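Lectin (Pleurotus ostreatus, PDB 6T0Q) binds galactose-type sugars such as N-acetyl-D-galactosamine, probably at sites built around bound calcium. Local coordinates at residues A[229-242]-A[254-268]. Residues are numbered along the deposited sequence; the frame is centred on the assembly and turned at random.
With CA (calcium ion), chain G.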
ATOM      1  N   ALA A 229      -2.409  10.334  -1.775  1.00 21.38           N
ATOM      2  CA  ALA A 229      -1.794  10.867  -2.978  1.00 21.81           C
ATOM      3  C   ALA A 229      -2.865  11.428  -3.900  1.00 25.30           C
ATOM      4  O   ALA A 229      -4.005  10.952  -3.916  1.00 22.64           O
ATOM      5  CB  ALA A 229      -1.004   9.778  -3.701  1.00 23.38           C
ATOM      6  N   VAL A 230      -2.494  12.447  -4.672  1.00 24.73           N
ATOM      7  CA  VAL A 230      -3.476  13.186  -5.461  1.00 21.14           C
ATOM      8  C   VAL A 230      -3.101  13.207  -6.941  1.00 22.95           C
ATOM      9  O   VAL A 230      -3.785  12.590  -7.766  1.00 23.35           O
ATOM     10  CB  VAL A 230      -3.640  14.613  -4.908  1.00 21.26           C
ATOM     11  CG1 VAL A 230      -4.604  15.410  -5.777  1.00 19.71           C
ATOM     12  CG2 VAL A 230      -4.148  14.562  -3.455  1.00 20.81           C
ATOM     13  N   CYS A 231      -2.010  13.911  -7.291  1.00 19.51           N
ATOM     14  CA  CYS A 231      -1.581  14.091  -8.676  1.00 24.14           C
ATOM     15  C   CYS A 231      -0.108  13.727  -8.780  1.00 25.58           C
ATOM     16  O   CYS A 231       0.641  13.856  -7.807  1.00 22.67           O
ATOM     17  CB  CYS A 231      -1.774  15.577  -9.183  1.00 31.28           C
ATOM     18  SG  CYS A 231      -3.540  16.148  -9.371  1.00 46.85           S
ATOM     19  N   ALA A 232       0.311  13.274  -9.966  1.00 19.72           N
ATOM     20  CA  ALA A 232       1.729  13.129 -10.263  1.00 21.68           C
ATOM     21  C   ALA A 232       2.057  13.866 -11.551  1.00 24.44           C
ATOM     22  O   ALA A 232       1.234  13.950 -12.471  1.00 21.83           O
ATOM     23  CB  ALA A 232       2.164  11.668 -10.398  1.00 22.00           C
ATOM     24  N   THR A 233       3.259  14.422 -11.585  1.00 21.63           N
ATOM     25  CA  THR A 233       3.848  14.972 -12.795  1.00 20.46           C
ATOM     26  C   THR A 233       5.071  14.135 -13.122  1.00 22.14           C
ATOM     27  O   THR A 233       5.886  13.863 -12.236  1.00 19.90           O
ATOM     28  CB  THR A 233       4.227  16.435 -12.600  1.00 22.87           C
ATOM     29  OG1 THR A 233       3.073  17.152 -12.137  1.00 23.38           O
ATOM     30  CG2 THR A 233       4.713  17.049 -13.929  1.00 18.90           C
ATOM     31  N   VAL A 234       5.189  13.707 -14.377  1.00 22.21           N
ATOM     32  CA  VAL A 234       6.262  12.809 -14.801  1.00 21.33           C
ATOM     33  C   VAL A 234       7.032  13.464 -15.934  1.00 20.27           C
ATOM     34  O   VAL A 234       6.433  13.942 -16.902  1.00 24.68           O
ATOM     35  CB  VAL A 234       5.720  11.438 -15.252  1.00 20.57           C
ATOM     36  CG1 VAL A 234       6.877  10.528 -15.711  1.00 22.95           C
ATOM     37  CG2 VAL A 234       4.919  10.793 -14.143  1.00 21.49           C
ATOM     38  N   LEU A 235       8.355  13.480 -15.814  1.00 18.74           N
ATOM     39  CA  LEU A 235       9.248  13.906 -16.880  1.00 18.46           C
ATOM     40  C   LEU A 235      10.102  12.709 -17.279  1.00 21.46           C
ATOM     41  O   LEU A 235      10.702  12.079 -16.408  1.00 20.09           O
ATOM     42  CB  LEU A 235      10.130  15.060 -16.398  1.00 17.60           C
ATOM     43  CG  LEU A 235      11.167  15.552 -17.398  1.00 19.42           C
ATOM     44  CD1 LEU A 235      10.459  16.161 -18.588  1.00 20.74           C
ATOM     45  CD2 LEU A 235      12.095  16.560 -16.718  1.00 16.78           C
ATOM     46  N   ILE A 236      10.158  12.378 -18.573  1.00 18.30           N
ATOM     47  CA  ILE A 236      10.819  11.139 -18.984  1.00 17.64           C
ATOM     48  C   ILE A 236      11.449  11.285 -20.368  1.00 21.36           C
ATOM     49  O   ILE A 236      10.926  11.979 -21.247  1.00 20.25           O
ATOM     50  CB  ILE A 236       9.813   9.965 -18.948  1.00 20.33           C
ATOM     51  CG1 ILE A 236      10.464   8.638 -19.348  1.00 21.02           C
ATOM     52  CG2 ILE A 236       8.599  10.252 -19.851  1.00 19.32           C
ATOM     53  CD1 ILE A 236       9.542   7.442 -19.000  1.00 18.37           C
ATOM     54  N   ALA A 237      12.582  10.605 -20.560  1.00 20.04           N
ATOM     55  CA  ALA A 237      13.207  10.466 -21.871  1.00 22.05           C
ATOM     56  C   ALA A 237      13.946   9.136 -21.910  1.00 23.17           C
ATOM     57  O   ALA A 237      14.307   8.583 -20.868  1.00 20.61           O
ATOM     58  CB  ALA A 237      14.170  11.625 -22.175  1.00 17.34           C
ATOM     59  N   ALA A 238      14.178   8.625 -23.122  1.00 21.45           N
ATOM     60  CA  ALA A 238      14.865   7.348 -23.272  1.00 19.09           C
ATOM     61  C   ALA A 238      15.632   7.300 -24.584  1.00 24.09           C
ATOM     62  O   ALA A 238      15.234   7.910 -25.581  1.00 23.88           O
ATOM     63  CB  ALA A 238      13.896   6.156 -23.218  1.00 17.47           C
ATOM     64  N   ASP A 239      16.736   6.558 -24.561  1.00 18.72           N
ATOM     65  CA  ASP A 239      17.487   6.157 -25.746  1.00 20.33           C
ATOM     66  C   ASP A 239      17.293   4.648 -25.877  1.00 23.08           C
ATOM     67  O   ASP A 239      17.880   3.888 -25.100  1.00 25.57           O
ATOM     68  CB  ASP A 239      18.967   6.519 -25.575  1.00 20.49           C
ATOM     69  CG  ASP A 239      19.804   6.253 -26.826  1.00 24.50           C
ATOM     70  OD1 ASP A 239      19.316   5.598 -27.769  1.00 25.84           O
ATOM     71  OD2 ASP A 239      20.961   6.721 -26.864  1.00 25.07           O
ATOM     72  N   ASP A 240      16.486   4.194 -26.843  1.00 26.59           N
ATOM     73  CA  ASP A 240      15.923   4.948 -27.970  1.00 25.64           C
ATOM     74  C   ASP A 240      14.488   5.446 -27.807  1.00 21.95           C
ATOM     75  O   ASP A 240      14.104   6.432 -28.433  1.00 24.42           O
ATOM     76  CB  ASP A 240      15.952   4.066 -29.228  1.00 25.77           C
ATOM     77  CG  ASP A 240      17.277   4.118 -29.943  1.00 32.14           C
ATOM     78  OD1 ASP A 240      17.527   5.127 -30.633  1.00 33.05           O
ATOM     79  OD2 ASP A 240      18.071   3.166 -29.795  1.00 30.01           O
ATOM     80  N   ARG A 241      13.679   4.731 -27.028  1.00 19.92           N
ATOM     81  CA  ARG A 241      12.252   5.030 -26.941  1.00 22.23           C
ATOM     82  C   ARG A 241      11.697   4.369 -25.686  1.00 22.60           C
ATOM     83  O   ARG A 241      12.343   3.512 -25.081  1.00 22.05           O
ATOM     84  CB  ARG A 241      11.502   4.535 -28.187  1.00 26.57           C
ATOM     85  CG  ARG A 241      11.597   3.017 -28.387  1.00 31.31           C
ATOM     86  CD  ARG A 241      10.724   2.522 -29.545  1.00 38.81           C
ATOM     87  NE  ARG A 241      11.072   3.171 -30.809  1.00 51.46           N
ATOM     88  CZ  ARG A 241      10.305   4.060 -31.437  1.00 59.51           C
ATOM     89  NH1 ARG A 241       9.127   4.410 -30.930  1.00 57.73           N
ATOM     90  NH2 ARG A 241      10.715   4.603 -32.579  1.00 61.35           N
ATOM     91  N   TYR A 242      10.475   4.757 -25.317  1.00 21.30           N
ATOM     92  CA  TYR A 242       9.840   4.227 -24.114  1.00 23.90           C
ATOM     93  C   TYR A 242       8.332   4.253 -24.297  1.00 27.64           C
ATOM     94  O   TYR A 242       7.795   5.032 -25.088  1.00 25.50           O
ATOM     95  CB  TYR A 242      10.194   5.044 -22.856  1.00 21.51           C
ATOM     96  CG  TYR A 242       9.506   6.389 -22.888  1.00 24.42           C
ATOM     97  CD1 TYR A 242       8.231   6.558 -22.363  1.00 22.89           C
ATOM     98  CD2 TYR A 242      10.108   7.478 -23.508  1.00 23.72           C
ATOM     99  CE1 TYR A 242       7.575   7.779 -22.442  1.00 23.44           C
ATOM    100  CE2 TYR A 242       9.469   8.710 -23.581  1.00 23.85           C
ATOM    101  CZ  TYR A 242       8.203   8.849 -23.048  1.00 24.65           C
ATOM    102  OH  TYR A 242       7.554  10.059 -23.128  1.00 23.59           O
ATOM    103  N   GLY A 254       7.400   7.988 -26.176  1.00 24.13           N
ATOM    104  CA  GLY A 254       8.296   8.934 -26.809  1.00 25.57           C
ATOM    105  C   GLY A 254       9.426   8.177 -27.472  1.00 27.45           C
ATOM    106  O   GLY A 254       9.614   6.982 -27.246  1.00 25.21           O
ATOM    107  N   SER A 255      10.185   8.895 -28.308  1.00 25.99           N
ATOM    108  CA  SER A 255      11.296   8.273 -29.026  1.00 27.34           C
ATOM    109  C   SER A 255      12.453   9.240 -29.213  1.00 29.66           C
ATOM    110  O   SER A 255      13.151   9.184 -30.231  1.00 27.42           O
ATOM    111  CB  SER A 255      10.839   7.731 -30.393  1.00 31.61           C
ATOM    112  OG  SER A 255      10.187   8.736 -31.150  1.00 31.67           O
ATOM    113  N   SER A 256      12.684  10.118 -28.245  1.00 28.43           N
ATOM    114  CA  SER A 256      13.755  11.097 -28.337  1.00 28.61           C
ATOM    115  C   SER A 256      14.558  11.095 -27.050  1.00 26.86           C
ATOM    116  O   SER A 256      13.983  11.094 -25.955  1.00 27.41           O
ATOM    117  CB  SER A 256      13.202  12.503 -28.606  1.00 24.39           C
ATOM    118  OG  SER A 256      14.268  13.436 -28.611  1.00 25.51           O
ATOM    119  N   TYR A 257      15.884  11.096 -27.175  1.00 25.08           N
ATOM    120  CA  TYR A 257      16.748  11.296 -26.025  1.00 24.76           C
ATOM    121  C   TYR A 257      17.302  12.711 -25.971  1.00 24.08           C
ATOM    122  O   TYR A 257      18.168  13.001 -25.140  1.00 27.93           O
ATOM    123  CB  TYR A 257      17.881  10.259 -26.006  1.00 27.30           C
ATOM    124  CG  TYR A 257      18.652  10.087 -27.311  1.00 32.74           C
ATOM    125  CD1 TYR A 257      19.782  10.842 -27.578  1.00 32.40           C
ATOM    126  CD2 TYR A 257      18.256   9.139 -28.255  1.00 38.42           C
ATOM    127  CE1 TYR A 257      20.503  10.675 -28.768  1.00 35.23           C
ATOM    128  CE2 TYR A 257      18.957   8.973 -29.446  1.00 37.41           C
ATOM    129  CZ  TYR A 257      20.081   9.740 -29.692  1.00 40.34           C
ATOM    130  OH  TYR A 257      20.776   9.571 -30.873  1.00 45.48           O
ATOM    131  N   THR A 258      16.809  13.609 -26.824  1.00 24.28           N
ATOM    132  CA  THR A 258      17.174  15.017 -26.738  1.00 25.38           C
ATOM    133  C   THR A 258      16.007  15.925 -26.380  1.00 24.68           C
ATOM    134  O   THR A 258      16.235  17.077 -25.993  1.00 26.47           O
ATOM    135  CB  THR A 258      17.780  15.497 -28.065  1.00 25.38           C
ATOM    136  OG1 THR A 258      16.845  15.259 -29.123  1.00 24.13           O
ATOM    137  CG2 THR A 258      19.085  14.750 -28.363  1.00 32.47           C
ATOM    138  N   VAL A 259      14.775  15.446 -26.504  1.00 28.14           N
ATOM    139  CA  VAL A 259      13.590  16.214 -26.145  1.00 22.81           C
ATOM    140  C   VAL A 259      12.766  15.349 -25.199  1.00 21.30           C
ATOM    141  O   VAL A 259      12.212  14.324 -25.617  1.00 23.72           O
ATOM    142  CB  VAL A 259      12.773  16.624 -27.379  1.00 23.90           C
ATOM    143  CG1 VAL A 259      11.509  17.375 -26.956  1.00 23.03           C
ATOM    144  CG2 VAL A 259      13.634  17.481 -28.334  1.00 23.92           C
ATOM    145  N   ALA A 260      12.696  15.749 -23.923  1.00 23.87           N
ATOM    146  CA  ALA A 260      11.969  14.980 -22.921  1.00 20.96           C
ATOM    147  C   ALA A 260      10.468  15.245 -23.007  1.00 23.83           C
ATOM    148  O   ALA A 260      10.019  16.298 -23.471  1.00 22.46           O
ATOM    149  CB  ALA A 260      12.469  15.314 -21.510  1.00 17.61           C
ATOM    150  N   ASP A 261       9.687  14.281 -22.524  1.00 18.81           N
ATOM    151  CA  ASP A 261       8.233  14.391 -22.478  1.00 19.34           C
ATOM    152  C   ASP A 261       7.763  14.536 -21.038  1.00 22.56           C
ATOM    153  O   ASP A 261       8.316  13.905 -20.137  1.00 22.08           O
ATOM    154  CB  ASP A 261       7.585  13.162 -23.104  1.00 19.42           C
ATOM    155  CG  ASP A 261       8.081  12.915 -24.509  1.00 25.58           C
ATOM    156  OD1 ASP A 261       8.117  13.895 -25.280  1.00 23.69           O
ATOM    157  OD2 ASP A 261       8.479  11.769 -24.821  1.00 24.12           O
ATOM    158  N   ALA A 262       6.725  15.351 -20.829  1.00 19.91           N
ATOM    159  CA  ALA A 262       6.127  15.548 -19.513  1.00 20.01           C
ATOM    160  C   ALA A 262       4.649  15.194 -19.551  1.00 20.95           C
ATOM    161  O   ALA A 262       3.954  15.477 -20.536  1.00 20.71           O
ATOM    162  CB  ALA A 262       6.310  16.995 -19.017  1.00 19.21           C
ATOM    163  N   TYR A 263       4.173  14.582 -18.464  1.00 16.78           N
ATOM    164  CA  TYR A 263       2.803  14.111 -18.353  1.00 20.73           C
ATOM    165  C   TYR A 263       2.226  14.488 -16.999  1.00 23.52           C
ATOM    166  O   TYR A 263       2.945  14.551 -15.998  1.00 21.78           O
ATOM    167  CB  TYR A 263       2.704  12.589 -18.514  1.00 20.58           C
ATOM    168  CG  TYR A 263       3.284  12.085 -19.807  1.00 25.33           C
ATOM    169  CD1 TYR A 263       2.512  12.049 -20.963  1.00 23.66           C
ATOM    170  CD2 TYR A 263       4.605  11.640 -19.876  1.00 22.69           C
ATOM    171  CE1 TYR A 263       3.039  11.590 -22.166  1.00 23.70           C
ATOM    172  CE2 TYR A 263       5.139  11.172 -21.072  1.00 23.88           C
ATOM    173  CZ  TYR A 263       4.346  11.150 -22.209  1.00 22.11           C
ATOM    174  OH  TYR A 263       4.867  10.691 -23.395  1.00 25.21           O
ATOM    175  N   THR A 264       0.912  14.703 -16.976  1.00 20.44           N
ATOM    176  CA  THR A 264       0.163  14.910 -15.742  1.00 18.98           C
ATOM    177  C   THR A 264      -0.720  13.694 -15.490  1.00 21.85           C
ATOM    178  O   THR A 264      -1.408  13.228 -16.402  1.00 22.89           O
ATOM    179  CB  THR A 264      -0.689  16.183 -15.832  1.00 24.48           C
ATOM    180  OG1 THR A 264       0.171  17.329 -15.827  1.00 24.31           O
ATOM    181  CG2 THR A 264      -1.684  16.270 -14.658  1.00 22.84           C
ATOM    182  N   ILE A 265      -0.681  13.177 -14.266  1.00 19.21           N
ATOM    183  CA  ILE A 265      -1.527  12.060 -13.842  1.00 19.92           C
ATOM    184  C   ILE A 265      -2.471  12.632 -12.796  1.00 24.46           C
ATOM    185  O   ILE A 265      -2.086  12.753 -11.627  1.00 22.57           O
ATOM    186  CB  ILE A 265      -0.712  10.896 -13.250  1.00 22.13           C
ATOM    187  CG1 ILE A 265       0.530  10.583 -14.094  1.00 29.53           C
ATOM    188  CG2 ILE A 265      -1.624   9.669 -12.997  1.00 22.56           C
ATOM    189  CD1 ILE A 265       0.241  10.143 -15.480  1.00 33.78           C
ATOM    190  N   PRO A 266      -3.690  13.024 -13.163  1.00 24.75           N
ATOM    191  CA  PRO A 266      -4.574  13.722 -12.219  1.00 23.01           C
ATOM    192  C   PRO A 266      -5.423  12.796 -11.366  1.00 28.16           C
ATOM    193  O   PRO A 266      -6.203  13.288 -10.544  1.00 27.05           O
ATOM    194  CB  PRO A 266      -5.467  14.544 -13.162  1.00 22.34           C
ATOM    195  CG  PRO A 266      -5.638  13.624 -14.348  1.00 27.38           C
ATOM    196  CD  PRO A 266      -4.311  12.865 -14.490  1.00 23.61           C
ATOM    197  N   ASN A 267      -5.291  11.483 -11.534  1.00 22.64           N
ATOM    198  CA  ASN A 267      -6.222  10.522 -10.953  1.00 27.94           C
ATOM    199  C   ASN A 267      -5.469   9.374 -10.292  1.00 30.44           C
ATOM    200  O   ASN A 267      -5.798   8.203 -10.480  1.00 26.43           O
ATOM    201  CB  ASN A 267      -7.166   9.990 -12.027  1.00 28.30           C
ATOM    202  CG  ASN A 267      -6.429   9.252 -13.134  1.00 30.75           C
ATOM    203  OD1 ASN A 267      -5.255   9.519 -13.398  1.00 26.60           O
ATOM    204  ND2 ASN A 267      -7.110   8.311 -13.778  1.00 30.89           N
ATOM    205  N   LEU A 268      -4.439   9.699  -9.508  1.00 25.72           N
ATOM    206  CA  LEU A 268      -3.705   8.675  -8.770  1.00 29.44           C
ATOM    207  C   LEU A 268      -4.631   7.898  -7.837  1.00 30.78           C
ATOM    208  O   LEU A 268      -5.648   8.412  -7.365  1.00 26.03           O
ATOM    209  CB  LEU A 268      -2.590   9.308  -7.942  1.00 21.97           C
ATOM    210  CG  LEU A 268      -1.411   9.953  -8.661  1.00 22.51           C
ATOM    211  CD1 LEU A 268      -0.465  10.535  -7.623  1.00 19.35           C
ATOM    212  CD2 LEU A 268      -0.710   8.898  -9.504  1.00 22.07           C
TER
HETATM  213 CA    CA G 404      20.383   3.414 -28.599  1.00 31.38          CA
HETATM  214  O   HOH W   1      -6.480  12.705  -7.919  1.00 27.21           O
HETATM  215  O   HOH W   2       0.988  18.115 -13.417  1.00 30.97           O
HETATM  216  O   HOH W   3      12.349   8.415 -25.625  1.00 25.19           O
HETATM  217  O   HOH W   4       7.957   4.583 -28.246  1.00 38.29           O
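Ala229 and Ala232 both meet Leu268, whose CD1 lies 4.0 Å from Ala232 CB. Cys231 carries a disulfide to Cys69. Backbone hydrogen bonds run in twos between Ala232 and Ile265, Val234 and Tyr263, and Ile236 and Asp261, an antiparallel ladder. Between them, Thr233 pairs with Thr264, and a water bridges their hydroxyls. Leu235 sets CG anti to its backbone N (chi1 177°), and CD1 reaches Ala260 CB at 3.6 Å. On the other face, Ile236 CG2 meets the edge of the Tyr263 ring, 3.8 Å from CE2. Asp239 lays its carboxylate almost flat on the Tyr257 ring, planes 16° apart, with OD2 over the ring centre. Its OD1 binds calcium; OD2 accepts a hydrogen bond from Trp344 NE1. A cis peptide leads to Asp240, whose OD2 also binds calcium and accepts from Gly282. Ser255 CB covers one face of the Arg241 guanidinium, toward its rim. Ile236 CD1 and Gly254 N lie over opposite faces of the Tyr242 ring, both toward its rim. Tyr242 OH donates to Asp261 OD2 (2.6 Å), on the anti side of the carboxylate. Tyr242 and Gly254 form a second antiparallel pair. The chain thus changes sheets at Asp239-Asp240, the calcium-binding turn completed by Asn281, Gly283 and Pro285.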